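PDB 3OKZ: cell envelope-related transcriptional attenuator domain-containing protein from Streptococcus agalactiae, which has no established function but, as a LytR/CpsA/Psr family protein, probably transfers glycopolymers from a lipid carrier to cell-wall peptidoglycan. Local coordinates for residues 41-46 / 168-173; 185-190 / 243-248. One frame throughout, in Å; residues are numbered along the deposited sequence.

Contact 1: residues 41-46 / 168-173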
loop_
_atom_site.group_PDB
_atom_site.type_symbol
_atom_site.label_atom_id
_atom_site.label_comp_id
_atom_site.label_asym_id
_atom_site.label_seq_id
_atom_site.Cartn_x
_atom_site.Cartn_y
_atom_site.Cartn_z
ATOM N N ASN A 41 12.403 3.248 1.475
ATOM C CA ASN A 41 11.754 2.896 0.226
ATOM C C ASN A 41 10.350 2.347 0.413
ATOM O O ASN A 41 10.094 1.579 1.339
ATOM C CB ASN A 41 12.613 1.873 -0.517
ATOM C CG ASN A 41 13.761 2.517 -1.257
ATOM O OD1 ASN A 41 13.569 3.100 -2.323
ATOM N ND2 ASN A 41 14.961 2.431 -0.690
ATOM N N SER A 42 9.441 2.753 -0.469
ATOM C CA SER A 42 8.064 2.285 -0.408
ATOM C C SER A 42 8.103 0.825 -0.803
ATOM O O SER A 42 8.155 0.486 -1.987
ATOM C CB SER A 42 7.163 3.070 -1.376
ATOM O OG SER A 42 7.495 2.834 -2.738
ATOM N N ASP A 43 8.102 -0.035 0.207
ATOM C CA ASP A 43 8.146 -1.468 -0.007
ATOM C C ASP A 43 6.770 -1.939 -0.447
ATOM O O ASP A 43 6.617 -3.024 -1.007
ATOM C CB ASP A 43 8.549 -2.166 1.285
ATOM C CG ASP A 43 9.032 -3.568 1.050
ATOM O OD1 ASP A 43 10.023 -3.727 0.306
ATOM O OD2 ASP A 43 8.424 -4.506 1.608
ATOM N N SER A 44 5.769 -1.104 -0.189
ATOM C CA SER A 44 4.399 -1.415 -0.553
ATOM C C SER A 44 3.512 -0.196 -0.439
ATOM O O SER A 44 3.708 0.651 0.435
ATOM C CB SER A 44 3.833 -2.494 0.353
ATOM O OG SER A 44 2.533 -2.840 -0.076
HETATM N N MSE A 45 2.538 -0.105 -1.334
HETATM C CA MSE A 45 1.621 1.002 -1.289
HETATM C C MSE A 45 0.241 0.527 -1.614
HETATM O O MSE A 45 0.015 -0.038 -2.675
HETATM C CB MSE A 45 2.049 2.082 -2.257
HETATM C CG MSE A 45 2.941 3.108 -1.603
HETATM SE SE MSE A 45 3.256 4.561 -2.776
HETATM C CE MSE A 45 4.574 3.715 -3.906
ATOM N N ILE A 46 -0.680 0.738 -0.684
ATOM C CA ILE A 46 -2.056 0.309 -0.890
ATOM C C ILE A 46 -2.998 1.410 -0.476
ATOM O O ILE A 46 -2.900 1.921 0.641
ATOM C CB ILE A 46 -2.419 -0.931 -0.052
ATOM C CG1 ILE A 46 -1.350 -2.009 -0.201
ATOM C CG2 ILE A 46 -3.760 -1.462 -0.490
ATOM C CD1 ILE A 46 -0.110 -1.727 0.614
ATOM N N TYR A 168 7.391 -14.061 2.865
ATOM C CA TYR A 168 6.265 -14.421 2.022
ATOM C C TYR A 168 5.707 -13.248 1.227
ATOM O O TYR A 168 5.157 -13.428 0.140
ATOM C CB TYR A 168 5.159 -15.016 2.879
ATOM C CG TYR A 168 3.962 -15.536 2.104
ATOM C CD1 TYR A 168 4.043 -16.713 1.367
ATOM C CD2 TYR A 168 2.742 -14.861 2.138
ATOM C CE1 TYR A 168 2.943 -17.209 0.695
ATOM C CE2 TYR A 168 1.629 -15.354 1.458
ATOM C CZ TYR A 168 1.740 -16.528 0.748
ATOM O OH TYR A 168 0.631 -17.039 0.121
ATOM N N SER A 169 5.835 -12.038 1.752
ATOM C CA SER A 169 5.308 -10.881 1.033
ATOM C C SER A 169 6.357 -10.097 0.253
ATOM O O SER A 169 6.053 -9.050 -0.316
ATOM C CB SER A 169 4.586 -9.947 1.996
ATOM O OG SER A 169 5.440 -9.589 3.060
ATOM N N ARG A 170 7.591 -10.589 0.225
ATOM C CA ARG A 170 8.634 -9.909 -0.532
ATOM C C ARG A 170 9.020 -10.718 -1.769
ATOM O O ARG A 170 9.405 -10.159 -2.793
ATOM C CB ARG A 170 9.873 -9.698 0.336
ATOM C CG ARG A 170 9.874 -8.430 1.177
ATOM C CD ARG A 170 11.073 -8.440 2.115
ATOM N NE ARG A 170 11.453 -7.104 2.562
ATOM C CZ ARG A 170 11.825 -6.124 1.747
ATOM N NH1 ARG A 170 11.864 -6.330 0.435
ATOM N NH2 ARG A 170 12.159 -4.941 2.242
HETATM N N MSE A 171 8.910 -12.041 -1.662
HETATM C CA MSE A 171 9.268 -12.940 -2.754
HETATM C C MSE A 171 8.745 -12.393 -4.073
HETATM O O MSE A 171 7.602 -11.950 -4.172
HETATM C CB MSE A 171 8.716 -14.346 -2.488
HETATM C CG MSE A 171 9.341 -15.421 -3.373
HETATM SE SE MSE A 171 8.859 -15.391 -5.284
HETATM C CE MSE A 171 7.434 -16.701 -5.252
ATOM N N ARG A 172 9.585 -12.446 -5.096
ATOM C CA ARG A 172 9.218 -11.903 -6.388
ATOM C C ARG A 172 9.796 -12.664 -7.578
ATOM O O ARG A 172 9.064 -13.109 -8.454
ATOM C CB ARG A 172 9.690 -10.446 -6.437
ATOM C CG ARG A 172 9.443 -9.673 -7.729
ATOM C CD ARG A 172 10.268 -8.392 -7.693
ATOM N NE ARG A 172 9.695 -7.291 -8.465
ATOM C CZ ARG A 172 9.558 -7.286 -9.789
ATOM N NH1 ARG A 172 9.951 -8.332 -10.511
ATOM N NH2 ARG A 172 9.029 -6.225 -10.391
ATOM N N TYR A 173 11.113 -12.826 -7.581
ATOM C CA TYR A 173 11.824 -13.448 -8.687
ATOM C C TYR A 173 11.558 -14.893 -9.024
ATOM O O TYR A 173 11.866 -15.340 -10.128
ATOM C CB TYR A 173 13.316 -13.195 -8.507
ATOM C CG TYR A 173 13.555 -11.722 -8.409
ATOM C CD1 TYR A 173 13.091 -10.867 -9.411
ATOM C CD2 TYR A 173 14.153 -11.159 -7.290
ATOM C CE1 TYR A 173 13.210 -9.486 -9.297
ATOM C CE2 TYR A 173 14.278 -9.771 -7.168
ATOM C CZ TYR A 173 13.803 -8.948 -8.174
ATOM O OH TYR A 173 13.912 -7.592 -8.066
#

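Contact 2: residues 185-190 / 243-248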
loop_
_atom_site.group_PDB
_atom_site.type_symbol
_atom_site.label_atom_id
_atom_site.label_comp_id
_atom_site.label_asym_id
_atom_site.label_seq_id
_atom_site.Cartn_x
_atom_site.Cartn_y
_atom_site.Cartn_z
ATOM N N ARG A 185 0.160 -11.566 -2.608
ATOM C CA ARG A 185 0.631 -12.057 -1.328
ATOM C C ARG A 185 0.693 -10.940 -0.289
ATOM O O ARG A 185 0.373 -11.153 0.877
ATOM C CB ARG A 185 2.006 -12.730 -1.490
ATOM C CG ARG A 185 1.939 -14.205 -1.856
ATOM C CD ARG A 185 3.307 -14.766 -2.208
ATOM N NE ARG A 185 3.661 -14.450 -3.589
ATOM C CZ ARG A 185 4.820 -13.924 -3.969
ATOM N NH1 ARG A 185 5.756 -13.654 -3.070
ATOM N NH2 ARG A 185 5.030 -13.640 -5.245
ATOM N N GLN A 186 1.106 -9.749 -0.705
ATOM C CA GLN A 186 1.180 -8.624 0.219
ATOM C C GLN A 186 -0.200 -8.311 0.796
ATOM O O GLN A 186 -0.337 -8.053 1.994
ATOM C CB GLN A 186 1.711 -7.389 -0.495
ATOM C CG GLN A 186 3.222 -7.248 -0.472
ATOM C CD GLN A 186 3.685 -5.965 -1.143
ATOM O OE1 GLN A 186 4.871 -5.631 -1.123
ATOM N NE2 GLN A 186 2.744 -5.239 -1.746
ATOM N N ARG A 187 -1.219 -8.336 -0.062
ATOM C CA ARG A 187 -2.590 -8.056 0.349
ATOM C C ARG A 187 -3.079 -9.139 1.294
ATOM O O ARG A 187 -3.765 -8.872 2.273
ATOM C CB ARG A 187 -3.506 -7.985 -0.876
ATOM C CG ARG A 187 -3.315 -6.761 -1.766
ATOM C CD ARG A 187 -4.132 -6.906 -3.041
ATOM N NE ARG A 187 -3.302 -6.867 -4.246
ATOM C CZ ARG A 187 -3.606 -7.501 -5.374
ATOM N NH1 ARG A 187 -4.715 -8.224 -5.445
ATOM N NH2 ARG A 187 -2.809 -7.415 -6.431
ATOM N N GLU A 188 -2.711 -10.368 0.989
ATOM C CA GLU A 188 -3.090 -11.504 1.798
ATOM C C GLU A 188 -2.637 -11.328 3.234
ATOM O O GLU A 188 -3.441 -11.418 4.160
ATOM C CB GLU A 188 -2.450 -12.764 1.227
ATOM C CG GLU A 188 -2.809 -14.053 1.924
ATOM C CD GLU A 188 -2.139 -15.229 1.255
ATOM O OE1 GLU A 188 -1.901 -15.131 0.028
ATOM O OE2 GLU A 188 -1.859 -16.241 1.942
ATOM N N VAL A 189 -1.343 -11.091 3.429
ATOM C CA VAL A 189 -0.822 -10.927 4.778
ATOM C C VAL A 189 -1.586 -9.815 5.515
ATOM O O VAL A 189 -1.946 -9.973 6.681
ATOM C CB VAL A 189 0.711 -10.625 4.768
ATOM C CG1 VAL A 189 1.257 -10.620 6.183
ATOM C CG2 VAL A 189 1.447 -11.690 3.975
ATOM N N ILE A 190 -1.853 -8.705 4.834
ATOM C CA ILE A 190 -2.575 -7.608 5.463
ATOM C C ILE A 190 -3.971 -8.043 5.878
ATOM O O ILE A 190 -4.359 -7.894 7.042
ATOM C CB ILE A 190 -2.665 -6.374 4.519
ATOM C CG1 ILE A 190 -1.437 -5.492 4.718
ATOM C CG2 ILE A 190 -3.901 -5.531 4.830
ATOM C CD1 ILE A 190 -1.323 -4.937 6.121
ATOM N N SER A 243 -10.179 -6.780 -2.883
ATOM C CA SER A 243 -8.826 -6.362 -3.266
ATOM C C SER A 243 -8.632 -6.167 -4.772
ATOM O O SER A 243 -9.087 -6.976 -5.587
ATOM C CB SER A 243 -7.813 -7.388 -2.767
ATOM O OG SER A 243 -8.036 -7.674 -1.399
ATOM N N TYR A 244 -7.941 -5.090 -5.134
ATOM C CA TYR A 244 -7.679 -4.794 -6.535
ATOM C C TYR A 244 -6.226 -4.405 -6.739
ATOM O O TYR A 244 -5.565 -3.920 -5.817
ATOM C CB TYR A 244 -8.565 -3.650 -7.028
ATOM C CG TYR A 244 -10.041 -3.831 -6.761
ATOM C CD1 TYR A 244 -10.563 -3.687 -5.473
ATOM C CD2 TYR A 244 -10.920 -4.143 -7.800
ATOM C CE1 TYR A 244 -11.919 -3.850 -5.225
ATOM C CE2 TYR A 244 -12.281 -4.311 -7.566
ATOM C CZ TYR A 244 -12.775 -4.165 -6.277
ATOM O OH TYR A 244 -14.122 -4.349 -6.042
ATOM N N GLN A 245 -5.739 -4.617 -7.957
ATOM C CA GLN A 245 -4.364 -4.289 -8.309
ATOM C C GLN A 245 -4.358 -3.308 -9.487
ATOM O O GLN A 245 -4.950 -3.566 -10.535
ATOM C CB GLN A 245 -3.586 -5.563 -8.680
ATOM C CG GLN A 245 -2.155 -5.310 -9.192
ATOM C CD GLN A 245 -1.218 -4.759 -8.130
ATOM O OE1 GLN A 245 -0.941 -5.416 -7.134
ATOM N NE2 GLN A 245 -0.727 -3.549 -8.345
ATOM N N LEU A 246 -3.700 -2.173 -9.297
ATOM C CA LEU A 246 -3.602 -1.161 -10.339
ATOM C C LEU A 246 -2.389 -1.506 -11.196
ATOM O O LEU A 246 -1.265 -1.534 -10.700
ATOM C CB LEU A 246 -3.417 0.211 -9.699
ATOM C CG LEU A 246 -3.122 1.356 -10.662
ATOM C CD1 LEU A 246 -4.330 1.585 -11.567
ATOM C CD2 LEU A 246 -2.784 2.604 -9.870
ATOM N N LYS A 247 -2.606 -1.785 -12.477
ATOM C CA LYS A 247 -1.477 -2.131 -13.337
ATOM C C LYS A 247 -1.564 -1.598 -14.762
ATOM O O LYS A 247 -2.651 -1.486 -15.329
ATOM C CB LYS A 247 -1.298 -3.652 -13.380
ATOM C CG LYS A 247 -2.569 -4.414 -13.707
ATOM C CD LYS A 247 -2.334 -5.924 -13.728
ATOM C CE LYS A 247 -3.660 -6.687 -13.813
ATOM N NZ LYS A 247 -3.487 -8.140 -14.100
ATOM N N GLY A 248 -0.408 -1.266 -15.329
ATOM C CA GLY A 248 -0.370 -0.780 -16.696
ATOM C C GLY A 248 0.361 -1.767 -17.595
ATOM O O GLY A 248 0.780 -2.831 -17.136
#

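Contact 1: residues 41-46 / 168-173
The flat guanidinium of R170 takes the D43 carboxylate over one face. OD2 of D43 stands above the centre of that face, 3.7 Å from its plane, while OD1 sits lower over the same face, displaced toward the NH1-NH2 side. D43 OD1 lies 3.1 Å from R170 NH2 and 3.2 Å from R170 NH1. The carboxylate and guanidinium planes are inclined by 52°, so this salt bridge is not the coplanar, two-pronged kind made at a guanidinium edge. It probably owes more to charge attraction than to directed N-H bonds.

A long side chain suits the loop position, because the backbones stay apart, with CA of D43 and CA of R170 separated by 8.5 Å. R170 spans most of this with its chain extended from CG to NE, and the side chains cross at about a right angle. In D43, chi1 of -162° carries CG away from the backbone N and out toward the arginine. M117 of helix 117-126 packs against both residues. Longer, weak ion pairs run from D43 OD1 to R64 and R182, and from R170 to D28 and E146.

D43 and S44 both face G26, forming a classic beta bulge in strand 41-51. The acid thus sits at a break in the central sheet, among arginines. Such a charged cluster is consistent with the pocket where LCP proteins bind a lipid-linked phosphate.

Contact 2: residues 185-190 / 243-248
S243 meets R187 through carbon: its CB lies 3.7 Å from CD of R187, near the plane of the guanidinium at its edge. Serine, being small, lets the arginine's CD come against its CB.

Y244 comes next, and its side chain leaves from the other face of the sheet, where the ring makes a cation-pi contact with R273 of helix 264-277. Its contribution to the helix side is its backbone: the carbonyl O stands 4.0 Å above the guanidinium plane of R187, over the centre. Strand pairing anchors this peptide, since Y244 bonds through its backbone to M59 and S61 of strand 56-62.

Q245 returns to the arginine. Its OE1 is modelled 2.8 Å from NH2 of R187 with an N-H angle of 147°, but OE1 is placed too close to another atom, so this hydrogen bond is doubtful. As modelled, the other end of the amide reaches along its own strand, NE2 donating to the carbonyl O of L246 at 3.1 Å from above the carbonyl plane.

R187 is suited to its buried place because its bent chain, chi3 -121°, brings a broad cationic plane against the sheet. The helix and strand segments run 148° apart in direction, with axes 9.9 Å from each other at closest. The buried guanidinium finds partial partners there: NE makes a weak hydrogen bond to S61 OG, while the carbonyl dipole of Y244 probably adds favourable electrostatics across the guanidinium face.

Overall arrangement
Contacts 1 and 2 have centres about 10 Å apart and reach the same mixed sheet of the LCP domain, the part of a longer protein held in this chain; strand 56-62 lies between strands 41-51 and 241-252. Contact 1 joins the loop before helix 178-200 to strand 41-51, and contact 2 joins that helix to strand 241-252. The two are stitched together: R185 NH1 probably bonds M171 O, 2.7 Å away, and also Y168 O, while E188 OE1 and Y168 OH make a weak bond at 3.2 Å. The assignment of the contact 1 region to the lipid-phosphate pocket is an inference from the family.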